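Local coordinates for protein xylan esterase 1 (Thermoanaerobacterium sp. 'JW/SL YS485', PDB 3FCY) that probably removes acetyl groups from xylan and related esters, as a calcium-binding carbohydrate esterase of family CE7 with an alpha/beta-hydrolase fold, at residues 80-85 with 98-103; 110-115 with 186-191; 127-132 with 336-341; 136-141 with 192-197. All coordinates share one frame; numbering follows the deposited sequence.

Overall arrangement
All four contacts gather round one mixed sheet. Interaction 1 is the antiparallel hairpin near one end, and strand 94-102 hands on to strand 136-140 of interaction 4, whose neighbour, strand 108-114, carries interaction 2. Interactions 2 and 4, with centres 6 Å apart, also use consecutive pieces of chain, helix 176-192 in interaction 2 and the loop that follows it in interaction 4. Tyr99 OH lies 2.6 Å from Glu196 OE2, tying interaction 1 to interaction 4. Interaction 3 joins the short helix 128-131, which packs on the same strands, to the C-terminal helix 333-342. There the side chain of Met341 is about 10 Å from the bound calcium ion, while the predicted nucleophile Ser208 follows strand 202-207, beside strand 108-114.

Interaction 1: 80-85 with 98-103; sequences AECYDL and KYIKPK
Glu81 and Tyr83 sit opposite Lys101 and Tyr99 in the beta hairpin of strands 80-88 and 94-102, part of the antiparallel end of the enzyme's mixed sheet. These are the hydrogen-bonded pairs of the ladder. Glu81 N gives to Lys101 O at 2.7 Å, and Lys101 N returns to Glu81 O at 2.8 Å, both nearly straight. In the next pair Tyr83 N donates equally well to Tyr99 O, but the bond from Tyr99 N to Tyr83 O, 2.8 Å long, is bent to 133° at the hydrogen. On the face these residues share, the two tyrosine side chains lie alongside and point the same way, Tyr99 with CG anti to the backbone N (chi1 168°) and Tyr83 with CG anti to the carbonyl carbon. Their rings are inclined by 36°, an oblique pair touching CD2 to CD2 at 3.8 Å. Leu85 CB closes against Tyr99 CB, and the Tyr99 hydroxyl goes on to bond Glu196. On the other face Ala80 CB and Cys82 SG both lean on Ile100 CG2, at 4.0 and 4.1 Å. Further along it a water accepts from Lys98 NZ at 2.9 Å and donates to Asp84 OD2. Asp84 OD2 is also bonded to His96, and Lys98 NZ to Gly122 and Ser121. The backbone therefore fixes the register, while the charges of Asp84 and Lys98 meet only through water, probably adding less than a direct salt bridge would.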
loop_
_atom_site.group_PDB
_atom_site.type_symbol
_atom_site.label_atom_id
_atom_site.label_comp_id
_atom_site.label_asym_id
_atom_site.label_seq_id
_atom_site.Cartn_x
_atom_site.Cartn_y
_atom_site.Cartn_z
ATOM N N ALA A 80 9.644 -21.051 -41.356
ATOM C CA ALA A 80 9.858 -22.072 -40.338
ATOM C C ALA A 80 8.598 -22.897 -40.114
ATOM O O ALA A 80 7.507 -22.510 -40.531
ATOM C CB ALA A 80 10.295 -21.425 -39.024
ATOM N N GLU A 81 8.768 -24.039 -39.458
ATOM C CA GLU A 81 7.655 -24.921 -39.141
ATOM C C GLU A 81 7.364 -24.797 -37.649
ATOM O O GLU A 81 8.253 -24.987 -36.818
ATOM C CB GLU A 81 8.006 -26.374 -39.479
ATOM C CG GLU A 81 8.062 -26.683 -40.972
ATOM C CD GLU A 81 6.782 -26.298 -41.689
ATOM O OE1 GLU A 81 5.689 -26.656 -41.199
ATOM O OE2 GLU A 81 6.865 -25.637 -42.744
ATOM N N CYS A 82 6.121 -24.467 -37.317
ATOM C CA CYS A 82 5.717 -24.315 -35.922
ATOM C C CYS A 82 4.860 -25.500 -35.504
ATOM O O CYS A 82 3.772 -25.710 -36.041
ATOM C CB CYS A 82 4.939 -23.014 -35.734
ATOM S SG CYS A 82 5.927 -21.533 -36.045
ATOM N N TYR A 83 5.364 -26.267 -34.545
ATOM C CA TYR A 83 4.666 -27.453 -34.059
ATOM C C TYR A 83 4.431 -27.452 -32.557
ATOM O O TYR A 83 5.233 -26.921 -31.778
ATOM C CB TYR A 83 5.476 -28.717 -34.367
ATOM C CG TYR A 83 5.773 -28.976 -35.823
ATOM C CD1 TYR A 83 4.755 -29.323 -36.713
ATOM C CD2 TYR A 83 7.079 -28.912 -36.306
ATOM C CE1 TYR A 83 5.035 -29.604 -38.049
ATOM C CE2 TYR A 83 7.370 -29.192 -37.636
ATOM C CZ TYR A 83 6.345 -29.536 -38.501
ATOM O OH TYR A 83 6.630 -29.809 -39.820
ATOM N N ASP A 84 3.323 -28.068 -32.161
ATOM C CA ASP A 84 3.004 -28.247 -30.759
ATOM C C ASP A 84 3.542 -29.653 -30.526
ATOM O O ASP A 84 3.088 -30.614 -31.153
ATOM C CB ASP A 84 1.493 -28.197 -30.532
ATOM C CG ASP A 84 0.969 -26.781 -30.464
ATOM O OD1 ASP A 84 -0.006 -26.466 -31.172
ATOM O OD2 ASP A 84 1.538 -25.980 -29.694
ATOM N N LEU A 85 4.542 -29.764 -29.659
ATOM C CA LEU A 85 5.159 -31.046 -29.375
ATOM C C LEU A 85 4.675 -31.615 -28.044
ATOM O O LEU A 85 4.604 -30.902 -27.042
ATOM C CB LEU A 85 6.685 -30.886 -29.364
ATOM C CG LEU A 85 7.566 -32.117 -29.121
ATOM C CD1 LEU A 85 8.995 -31.813 -29.574
ATOM C CD2 LEU A 85 7.539 -32.508 -27.657
ATOM N N LYS A 98 6.325 -25.802 -27.191
ATOM C CA LYS A 98 6.241 -25.210 -28.515
ATOM C C LYS A 98 7.520 -25.683 -29.192
ATOM O O LYS A 98 8.540 -25.855 -28.530
ATOM C CB LYS A 98 6.229 -23.677 -28.437
ATOM C CG LYS A 98 4.882 -23.068 -28.065
ATOM C CD LYS A 98 4.962 -21.540 -28.051
ATOM C CE LYS A 98 3.579 -20.908 -27.990
ATOM N NZ LYS A 98 2.809 -21.354 -26.795
ATOM N N TYR A 99 7.465 -25.895 -30.501
ATOM C CA TYR A 99 8.628 -26.362 -31.253
ATOM C C TYR A 99 8.665 -25.667 -32.607
ATOM O O TYR A 99 7.782 -25.865 -33.444
ATOM C CB TYR A 99 8.549 -27.890 -31.409
ATOM C CG TYR A 99 9.515 -28.529 -32.392
ATOM C CD1 TYR A 99 10.842 -28.108 -32.492
ATOM C CD2 TYR A 99 9.108 -29.607 -33.182
ATOM C CE1 TYR A 99 11.744 -28.750 -33.357
ATOM C CE2 TYR A 99 9.995 -30.254 -34.041
ATOM C CZ TYR A 99 11.310 -29.823 -34.123
ATOM O OH TYR A 99 12.181 -30.484 -34.963
ATOM N N ILE A 100 9.681 -24.829 -32.800
ATOM C CA ILE A 100 9.844 -24.085 -34.042
ATOM C C ILE A 100 11.122 -24.541 -34.735
ATOM O O ILE A 100 12.215 -24.482 -34.168
ATOM C CB ILE A 100 9.926 -22.569 -33.783
ATOM C CG1 ILE A 100 8.769 -22.133 -32.875
ATOM C CG2 ILE A 100 9.862 -21.820 -35.106
ATOM C CD1 ILE A 100 8.856 -20.686 -32.417
ATOM N N LYS A 101 10.968 -24.993 -35.973
ATOM C CA LYS A 101 12.081 -25.495 -36.760
ATOM C C LYS A 101 12.286 -24.627 -37.995
ATOM O O LYS A 101 11.374 -24.461 -38.807
ATOM C CB LYS A 101 11.784 -26.939 -37.176
ATOM C CG LYS A 101 12.861 -27.614 -37.990
ATOM C CD LYS A 101 12.387 -28.986 -38.448
ATOM C CE LYS A 101 13.420 -29.659 -39.336
ATOM N NZ LYS A 101 12.933 -30.980 -39.828
ATOM N N PRO A 102 13.490 -24.053 -38.149
ATOM C CA PRO A 102 13.760 -23.206 -39.313
ATOM C C PRO A 102 13.796 -24.033 -40.596
ATOM O O PRO A 102 14.218 -25.192 -40.587
ATOM C CB PRO A 102 15.119 -22.592 -38.980
ATOM C CG PRO A 102 15.794 -23.685 -38.207
ATOM C CD PRO A 102 14.688 -24.180 -37.296
ATOM N N LYS A 103 13.341 -23.442 -41.696
ATOM C CA LYS A 103 13.350 -24.136 -42.976
ATOM C C LYS A 103 14.716 -23.974 -43.631
ATOM O O LYS A 103 14.857 -23.279 -44.633
ATOM C CB LYS A 103 12.268 -23.584 -43.908
ATOM C CG LYS A 103 10.850 -24.049 -43.608
ATOM C CD LYS A 103 9.910 -23.536 -44.692
ATOM C CE LYS A 103 8.485 -24.011 -44.499
ATOM N NZ LYS A 103 7.608 -23.495 -45.593
HETATM O O HOH W 1 1.295 -23.513 -28.001
#

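Interaction 2: 110-115 with 186-191; sequences ALIRFH and QLAGIV
Ile112 projects from strand 108-114 as the main bump of this contact, and Leu187, Ala188 and Val191 of helix 176-192 form the hollow that takes it. The fit depends on how the isoleucine divides. Its longer arm leaves with CG1 anti to the carbonyl carbon (chi1 -55°) and runs out extended, carrying CD1 to the helix surface. There CD1 comes to 3.7 Å from Ala188 CA, an approach that the small alanine side chain probably allows, its CB staying at 4.2 Å from the same methyl. Val191 meets the arm tip to tip, its CG2 at 3.7 Å from Ile112 CD1. The short branch does separate work: Ile112 CG2 touches Leu187 CD2 at 4.0 Å as the two side chains slide past each other in opposite directions. Two residues earlier on the strand, Ala110 CB rests on the second methyl of the valine, with Val191 CG1 at 3.8 Å. A valine in place of Ile112 would lack CD1, which would probably open a gap between Ala188 and Val191. Strand and helix segments run nearly antiparallel, at 158°, with their axes 10.0 Å apart. The helix belongs to the beta-alpha-beta crossover that leaves strand 136-140 and re-enters the sheet at 202-207. It lies over strand 108-114 between them, where Leu187 and Val191 also touch Val138, and Ile112 touches Val204.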
loop_
_atom_site.group_PDB
_atom_site.type_symbol
_atom_site.label_atom_id
_atom_site.label_comp_id
_atom_site.label_asym_id
_atom_site.label_seq_id
_atom_site.Cartn_x
_atom_site.Cartn_y
_atom_site.Cartn_z
ATOM N N ALA A 110 20.246 -25.518 -31.091
ATOM C CA ALA A 110 18.874 -25.474 -30.613
ATOM C C ALA A 110 18.864 -24.800 -29.248
ATOM O O ALA A 110 19.835 -24.882 -28.487
ATOM C CB ALA A 110 18.299 -26.887 -30.510
ATOM N N LEU A 111 17.769 -24.112 -28.954
ATOM C CA LEU A 111 17.613 -23.438 -27.676
ATOM C C LEU A 111 16.329 -23.936 -27.028
ATOM O O LEU A 111 15.297 -24.037 -27.691
ATOM C CB LEU A 111 17.527 -21.920 -27.871
ATOM C CG LEU A 111 17.102 -21.100 -26.635
ATOM C CD1 LEU A 111 18.198 -21.131 -25.577
ATOM C CD2 LEU A 111 16.826 -19.660 -27.049
ATOM N N ILE A 112 16.398 -24.259 -25.741
ATOM C CA ILE A 112 15.221 -24.709 -25.009
ATOM C C ILE A 112 14.919 -23.678 -23.921
ATOM O O ILE A 112 15.723 -23.467 -23.011
ATOM C CB ILE A 112 15.443 -26.081 -24.335
ATOM C CG1 ILE A 112 15.885 -27.118 -25.373
ATOM C CG2 ILE A 112 14.144 -26.544 -23.677
ATOM C CD1 ILE A 112 16.255 -28.475 -24.766
ATOM N N ARG A 113 13.765 -23.026 -24.027
ATOM C CA ARG A 113 13.371 -22.020 -23.046
ATOM C C ARG A 113 12.430 -22.591 -21.992
ATOM O O ARG A 113 11.584 -23.439 -22.286
ATOM C CB ARG A 113 12.679 -20.835 -23.735
ATOM C CG ARG A 113 13.608 -19.783 -24.312
ATOM C CD ARG A 113 12.783 -18.656 -24.933
ATOM N NE ARG A 113 13.566 -17.455 -25.222
ATOM C CZ ARG A 113 14.081 -16.651 -24.293
ATOM N NH1 ARG A 113 13.901 -16.916 -23.003
ATOM N NH2 ARG A 113 14.765 -15.571 -24.651
ATOM N N PHE A 114 12.596 -22.116 -20.762
ATOM C CA PHE A 114 11.764 -22.525 -19.636
ATOM C C PHE A 114 11.139 -21.247 -19.080
ATOM O O PHE A 114 11.788 -20.200 -19.040
ATOM C CB PHE A 114 12.622 -23.252 -18.600
ATOM C CG PHE A 114 13.216 -24.538 -19.119
ATOM C CD1 PHE A 114 12.386 -25.569 -19.562
ATOM C CD2 PHE A 114 14.597 -24.708 -19.194
ATOM C CE1 PHE A 114 12.922 -26.755 -20.074
ATOM C CE2 PHE A 114 15.148 -25.894 -19.705
ATOM C CZ PHE A 114 14.308 -26.917 -20.147
ATOM N N HIS A 115 9.884 -21.330 -18.652
ATOM C CA HIS A 115 9.167 -20.147 -18.188
ATOM C C HIS A 115 9.067 -19.902 -16.689
ATOM O O HIS A 115 9.408 -20.757 -15.866
ATOM C CB HIS A 115 7.758 -20.155 -18.784
ATOM C CG HIS A 115 6.892 -21.261 -18.262
ATOM N ND1 HIS A 115 6.397 -21.272 -16.975
ATOM C CD2 HIS A 115 6.455 -22.404 -18.844
ATOM C CE1 HIS A 115 5.694 -22.375 -16.786
ATOM N NE2 HIS A 115 5.713 -23.080 -17.904
ATOM N N GLN A 186 14.551 -34.863 -19.894
ATOM C CA GLN A 186 14.001 -35.724 -20.928
ATOM C C GLN A 186 13.816 -34.937 -22.217
ATOM O O GLN A 186 14.129 -35.426 -23.300
ATOM C CB GLN A 186 12.659 -36.306 -20.471
ATOM C CG GLN A 186 11.984 -37.226 -21.487
ATOM C CD GLN A 186 10.729 -37.888 -20.931
ATOM O OE1 GLN A 186 10.202 -37.479 -19.894
ATOM N NE2 GLN A 186 10.240 -38.909 -21.628
ATOM N N LEU A 187 13.310 -33.713 -22.094
ATOM C CA LEU A 187 13.093 -32.871 -23.260
ATOM C C LEU A 187 14.418 -32.527 -23.935
ATOM O O LEU A 187 14.490 -32.452 -25.159
ATOM C CB LEU A 187 12.357 -31.582 -22.867
ATOM C CG LEU A 187 12.096 -30.588 -24.008
ATOM C CD1 LEU A 187 11.288 -31.263 -25.108
ATOM C CD2 LEU A 187 11.351 -29.368 -23.478
ATOM N N ALA A 188 15.463 -32.314 -23.141
ATOM C CA ALA A 188 16.773 -31.985 -23.697
ATOM C C ALA A 188 17.275 -33.150 -24.561
ATOM O O ALA A 188 17.864 -32.939 -25.623
ATOM C CB ALA A 188 17.774 -31.691 -22.575
ATOM N N GLY A 189 17.029 -34.373 -24.098
ATOM C CA GLY A 189 17.447 -35.552 -24.838
ATOM C C GLY A 189 16.643 -35.708 -26.113
ATOM O O GLY A 189 17.176 -36.102 -27.153
ATOM N N ILE A 190 15.353 -35.397 -26.034
ATOM C CA ILE A 190 14.482 -35.495 -27.196
ATOM C C ILE A 190 14.939 -34.480 -28.239
ATOM O O ILE A 190 15.005 -34.781 -29.428
ATOM C CB ILE A 190 13.006 -35.214 -26.810
ATOM C CG1 ILE A 190 12.454 -36.383 -25.985
ATOM C CG2 ILE A 190 12.164 -34.987 -28.057
ATOM C CD1 ILE A 190 11.036 -36.162 -25.463
ATOM N N VAL A 191 15.257 -33.273 -27.783
ATOM C CA VAL A 191 15.712 -32.220 -28.680
ATOM C C VAL A 191 17.020 -32.631 -29.348
ATOM O O VAL A 191 17.201 -32.428 -30.545
ATOM C CB VAL A 191 15.922 -30.896 -27.914
ATOM C CG1 VAL A 191 16.667 -29.896 -28.787
ATOM C CG2 VAL A 191 14.569 -30.330 -27.486
#

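Interaction 3: 127-132 with 336-341; sequences KLNYVA and LAMQFM
Met338, on helix 333-342, folds over the ring of Tyr130 from the short helix 128-131. Its CB begins beside the phenol oxygen, 3.4 Å from Tyr130 OH, and CG then passes Tyr130 CE2 at 4.0 Å. The sulfur rises higher: Met338 SD stands 5.0 Å from the ring centroid, above the face. There the chain turns at chi3, -85°, and drops the terminal methyl back onto the ring. Met338 CE lies 3.6 Å from the centroid of the Tyr130 ring and only 4° off its normal, a CH-pi contact centred on the face. The same methyl also reaches the preceding residue, with Asn129 ND2 at 3.7 Å. Met341, one turn along the helix, takes the ring from its edge instead, Met341 CB lying 3.6 Å from Tyr130 CE2 close to the ring plane. Beyond this pair, Leu128 of a second subunit packs on Met338, and Asn129 ND2 makes a weak hydrogen bond to Asn125 of that subunit. Methyl over face and sulfur above it are the signature of a Met-aromatic contact, used here to fasten the C-terminal helix, just before the calcium ligands Glu343 and Tyr345, to the helix beside the sheet.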
loop_
_atom_site.group_PDB
_atom_site.type_symbol
_atom_site.label_atom_id
_atom_site.label_comp_id
_atom_site.label_asym_id
_atom_site.label_seq_id
_atom_site.Cartn_x
_atom_site.Cartn_y
_atom_site.Cartn_z
ATOM N N LYS A 127 9.808 -15.982 -30.077
ATOM C CA LYS A 127 10.772 -17.075 -30.027
ATOM C C LYS A 127 11.539 -17.053 -31.348
ATOM O O LYS A 127 12.600 -17.667 -31.479
ATOM C CB LYS A 127 10.068 -18.435 -29.891
ATOM C CG LYS A 127 9.166 -18.592 -28.667
ATOM C CD LYS A 127 9.933 -18.404 -27.365
ATOM C CE LYS A 127 9.027 -18.602 -26.148
ATOM N NZ LYS A 127 7.859 -17.673 -26.142
ATOM N N LEU A 128 10.995 -16.327 -32.321
ATOM C CA LEU A 128 11.593 -16.242 -33.648
ATOM C C LEU A 128 12.896 -15.457 -33.741
ATOM O O LEU A 128 13.565 -15.494 -34.773
ATOM C CB LEU A 128 10.579 -15.663 -34.642
ATOM C CG LEU A 128 9.290 -16.472 -34.818
ATOM C CD1 LEU A 128 8.348 -15.736 -35.771
ATOM C CD2 LEU A 128 9.626 -17.872 -35.347
ATOM N N ASN A 129 13.266 -14.743 -32.684
ATOM C CA ASN A 129 14.513 -13.992 -32.730
ATOM C C ASN A 129 15.684 -14.967 -32.854
ATOM O O ASN A 129 16.662 -14.681 -33.542
ATOM C CB ASN A 129 14.659 -13.092 -31.493
ATOM C CG ASN A 129 14.664 -13.867 -30.191
ATOM O OD1 ASN A 129 14.023 -14.907 -30.068
ATOM N ND2 ASN A 129 15.371 -13.342 -29.199
ATOM N N TYR A 130 15.582 -16.127 -32.209
ATOM C CA TYR A 130 16.647 -17.119 -32.321
ATOM C C TYR A 130 16.486 -17.948 -33.595
ATOM O O TYR A 130 17.463 -18.487 -34.121
ATOM C CB TYR A 130 16.687 -18.035 -31.093
ATOM C CG TYR A 130 17.398 -17.402 -29.921
ATOM C CD1 TYR A 130 16.712 -16.579 -29.025
ATOM C CD2 TYR A 130 18.769 -17.588 -29.733
ATOM C CE1 TYR A 130 17.374 -15.956 -27.970
ATOM C CE2 TYR A 130 19.444 -16.970 -28.684
ATOM C CZ TYR A 130 18.737 -16.155 -27.804
ATOM O OH TYR A 130 19.387 -15.550 -26.755
ATOM N N VAL A 131 15.260 -18.049 -34.097
ATOM C CA VAL A 131 15.033 -18.789 -35.332
ATOM C C VAL A 131 15.723 -17.986 -36.438
ATOM O O VAL A 131 16.247 -18.551 -37.395
ATOM C CB VAL A 131 13.518 -18.934 -35.648
ATOM C CG1 VAL A 131 13.326 -19.567 -37.026
ATOM C CG2 VAL A 131 12.846 -19.803 -34.584
ATOM N N ALA A 132 15.725 -16.663 -36.293
ATOM C CA ALA A 132 16.378 -15.796 -37.269
ATOM C C ALA A 132 17.862 -16.152 -37.327
ATOM O O ALA A 132 18.516 -15.964 -38.353
ATOM C CB ALA A 132 16.212 -14.331 -36.878
ATOM N N LEU A 336 23.334 -9.790 -24.315
ATOM C CA LEU A 336 24.497 -10.553 -23.867
ATOM C C LEU A 336 24.155 -12.043 -23.953
ATOM O O LEU A 336 24.989 -12.868 -24.343
ATOM C CB LEU A 336 24.869 -10.186 -22.424
ATOM C CG LEU A 336 25.410 -8.771 -22.173
ATOM C CD1 LEU A 336 25.641 -8.563 -20.682
ATOM C CD2 LEU A 336 26.717 -8.573 -22.953
ATOM N N ALA A 337 22.917 -12.378 -23.594
ATOM C CA ALA A 337 22.457 -13.763 -23.631
ATOM C C ALA A 337 22.468 -14.315 -25.053
ATOM O O ALA A 337 22.921 -15.432 -25.275
ATOM C CB ALA A 337 21.042 -13.873 -23.035
ATOM N N MET A 338 21.969 -13.547 -26.019
ATOM C CA MET A 338 21.962 -14.033 -27.396
ATOM C C MET A 338 23.373 -14.211 -27.953
ATOM O O MET A 338 23.663 -15.211 -28.601
ATOM C CB MET A 338 21.182 -13.103 -28.327
ATOM C CG MET A 338 21.292 -13.561 -29.786
ATOM S SD MET A 338 20.171 -12.757 -30.923
ATOM C CE MET A 338 18.701 -13.788 -30.725
ATOM N N GLN A 339 24.243 -13.234 -27.717
ATOM C CA GLN A 339 25.615 -13.337 -28.196
ATOM C C GLN A 339 26.245 -14.576 -27.561
ATOM O O GLN A 339 27.026 -15.279 -28.197
ATOM C CB GLN A 339 26.412 -12.088 -27.821
ATOM C CG GLN A 339 26.034 -10.833 -28.607
ATOM C CD GLN A 339 26.275 -10.983 -30.106
ATOM O OE1 GLN A 339 27.264 -11.580 -30.528
ATOM N NE2 GLN A 339 25.374 -10.425 -30.914
ATOM N N PHE A 340 25.883 -14.844 -26.308
ATOM C CA PHE A 340 26.396 -16.005 -25.579
ATOM C C PHE A 340 25.897 -17.286 -26.249
ATOM O O PHE A 340 26.656 -18.244 -26.428
ATOM C CB PHE A 340 25.908 -15.962 -24.128
ATOM C CG PHE A 340 26.432 -17.080 -23.260
ATOM C CD1 PHE A 340 27.782 -17.142 -22.912
ATOM C CD2 PHE A 340 25.563 -18.040 -22.743
ATOM C CE1 PHE A 340 28.259 -18.141 -22.054
ATOM C CE2 PHE A 340 26.028 -19.040 -21.886
ATOM C CZ PHE A 340 27.383 -19.086 -21.540
ATOM N N MET A 341 24.619 -17.298 -26.621
ATOM C CA MET A 341 24.032 -18.468 -27.267
ATOM C C MET A 341 24.581 -18.663 -28.674
ATOM O O MET A 341 24.769 -19.796 -29.116
ATOM C CB MET A 341 22.503 -18.353 -27.318
ATOM C CG MET A 341 21.812 -18.688 -25.994
ATOM S SD MET A 341 22.139 -20.394 -25.454
ATOM C CE MET A 341 21.324 -20.426 -23.862
#

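Interaction 4: 136-141 with 192-197; sequences TVVAMD and MNMPEV
Glu196 OE2 is gripped by two hydroxyls, Thr136 OG1 from strand 136-140 and Tyr99 OH from the neighbouring strand 94-102. The threonine is the donor of its bond, 2.9 Å from OG1 to OE2, and Glu196 OE2 accepts with its anti lone pair, away from the other carboxylate oxygen. Thr136 and Glu196 cross at about a right angle. The glutamate gets there by a tight fold: its CG takes the crowded position between backbone N and carbonyl carbon (chi1 84°), and a second bend at chi2 (-79°) curls the carboxylate back. Glu196 CG is thereby brought to 3.2 Å from Thr136 OG1. The glutamate stands inside a type I beta turn from Met194 to Val197, closed by Val197 N to Met194 O at 3.2 Å. This turn lies in the loop that leads from helix 176-192 to strand 197-198, on the way from strand 136-140 to strand 202-207 in the parallel part of the alpha/beta-hydrolase sheet. With a leucine in place of Glu196, the buried hydroxyls of Thr136 and Tyr99 would probably be left without their common acceptor. Apolar atoms fill in round the polar bond. Val197 CG2 rests 4.1 Å from Thr136 CB, and Met194 SD is 4.3 Å from Thr136 CG2. The methionine then runs on to Val138, where Met194 CE is 4.4 Å from Val138 CG2. Lys107 NZ makes weak hydrogen bonds to the carbonyls of Pro195 and Val197.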
loop_
_atom_site.group_PDB
_atom_site.type_symbol
_atom_site.label_atom_id
_atom_site.label_comp_id
_atom_site.label_asym_id
_atom_site.label_seq_id
_atom_site.Cartn_x
_atom_site.Cartn_y
_atom_site.Cartn_z
ATOM N N THR A 136 16.809 -23.990 -33.750
ATOM C CA THR A 136 15.538 -24.676 -33.605
ATOM C C THR A 136 15.224 -24.163 -32.201
ATOM O O THR A 136 16.124 -24.100 -31.356
ATOM C CB THR A 136 15.689 -26.214 -33.563
ATOM O OG1 THR A 136 15.562 -26.737 -34.887
ATOM C CG2 THR A 136 14.609 -26.845 -32.677
ATOM N N VAL A 137 13.983 -23.757 -31.949
ATOM C CA VAL A 137 13.630 -23.247 -30.625
ATOM C C VAL A 137 12.486 -24.041 -30.007
ATOM O O VAL A 137 11.459 -24.275 -30.649
ATOM C CB VAL A 137 13.228 -21.747 -30.678
ATOM C CG1 VAL A 137 12.844 -21.250 -29.278
ATOM C CG2 VAL A 137 14.384 -20.919 -31.230
ATOM N N VAL A 138 12.680 -24.447 -28.756
ATOM C CA VAL A 138 11.682 -25.216 -28.021
ATOM C C VAL A 138 11.384 -24.510 -26.698
ATOM O O VAL A 138 12.296 -24.040 -26.024
ATOM C CB VAL A 138 12.194 -26.650 -27.724
ATOM C CG1 VAL A 138 11.123 -27.451 -26.992
ATOM C CG2 VAL A 138 12.578 -27.347 -29.025
ATOM N N ALA A 139 10.105 -24.422 -26.344
ATOM C CA ALA A 139 9.685 -23.780 -25.097
ATOM C C ALA A 139 8.696 -24.709 -24.399
ATOM O O ALA A 139 7.559 -24.866 -24.845
ATOM C CB ALA A 139 9.032 -22.434 -25.391
ATOM N N MET A 140 9.142 -25.312 -23.301
ATOM C CA MET A 140 8.340 -26.268 -22.536
ATOM C C MET A 140 7.380 -25.640 -21.530
ATOM O O MET A 140 7.680 -24.605 -20.929
ATOM C CB MET A 140 9.273 -27.227 -21.786
ATOM C CG MET A 140 8.574 -28.379 -21.070
ATOM S SD MET A 140 9.671 -29.232 -19.903
ATOM C CE MET A 140 9.335 -28.303 -18.395
ATOM N N ASP A 141 6.223 -26.273 -21.358
ATOM C CA ASP A 141 5.241 -25.815 -20.381
ATOM C C ASP A 141 5.447 -26.688 -19.152
ATOM O O ASP A 141 5.601 -27.907 -19.271
ATOM C CB ASP A 141 3.805 -25.997 -20.883
ATOM C CG ASP A 141 3.401 -24.952 -21.903
ATOM O OD1 ASP A 141 3.978 -23.841 -21.883
ATOM O OD2 ASP A 141 2.490 -25.236 -22.711
ATOM N N MET A 192 17.922 -33.216 -28.564
ATOM C CA MET A 192 19.213 -33.659 -29.079
ATOM C C MET A 192 19.068 -34.788 -30.111
ATOM O O MET A 192 19.997 -35.056 -30.878
ATOM C CB MET A 192 20.118 -34.103 -27.919
ATOM C CG MET A 192 20.546 -32.959 -26.999
ATOM S SD MET A 192 21.469 -33.483 -25.520
ATOM C CE MET A 192 22.002 -31.903 -24.855
ATOM N N ASN A 193 17.909 -35.442 -30.132
ATOM C CA ASN A 193 17.666 -36.521 -31.090
ATOM C C ASN A 193 16.918 -36.048 -32.330
ATOM O O ASN A 193 16.643 -36.844 -33.225
ATOM C CB ASN A 193 16.877 -37.674 -30.451
ATOM C CG ASN A 193 17.764 -38.640 -29.690
ATOM O OD1 ASN A 193 18.873 -38.954 -30.125
ATOM N ND2 ASN A 193 17.274 -39.133 -28.557
ATOM N N MET A 194 16.576 -34.765 -32.386
ATOM C CA MET A 194 15.867 -34.246 -33.550
ATOM C C MET A 194 16.835 -34.277 -34.733
ATOM O O MET A 194 18.026 -34.006 -34.581
ATOM C CB MET A 194 15.380 -32.814 -33.300
ATOM C CG MET A 194 14.407 -32.676 -32.131
ATOM S SD MET A 194 13.886 -30.961 -31.827
ATOM C CE MET A 194 12.261 -31.218 -31.076
ATOM N N PRO A 195 16.333 -34.616 -35.925
ATOM C CA PRO A 195 17.181 -34.681 -37.117
ATOM C C PRO A 195 17.930 -33.398 -37.499
ATOM O O PRO A 195 19.066 -33.473 -37.968
ATOM C CB PRO A 195 16.212 -35.147 -38.204
ATOM C CG PRO A 195 14.888 -34.616 -37.729
ATOM C CD PRO A 195 14.933 -34.923 -36.258
ATOM N N GLU A 196 17.313 -32.234 -37.295
ATOM C CA GLU A 196 17.951 -30.960 -37.648
ATOM C C GLU A 196 18.817 -30.384 -36.528
ATOM O O GLU A 196 19.441 -29.332 -36.691
ATOM C CB GLU A 196 16.897 -29.914 -38.044
ATOM C CG GLU A 196 16.251 -29.161 -36.869
ATOM C CD GLU A 196 15.173 -29.958 -36.150
ATOM O OE1 GLU A 196 15.040 -31.170 -36.424
ATOM O OE2 GLU A 196 14.462 -29.371 -35.299
ATOM N N VAL A 197 18.873 -31.080 -35.401
ATOM C CA VAL A 197 19.640 -30.596 -34.261
ATOM C C VAL A 197 20.982 -31.289 -34.017
ATOM O O VAL A 197 21.053 -32.520 -33.942
ATOM C CB VAL A 197 18.811 -30.714 -32.959
ATOM C CG1 VAL A 197 19.651 -30.287 -31.771
ATOM C CG2 VAL A 197 17.547 -29.862 -33.059
#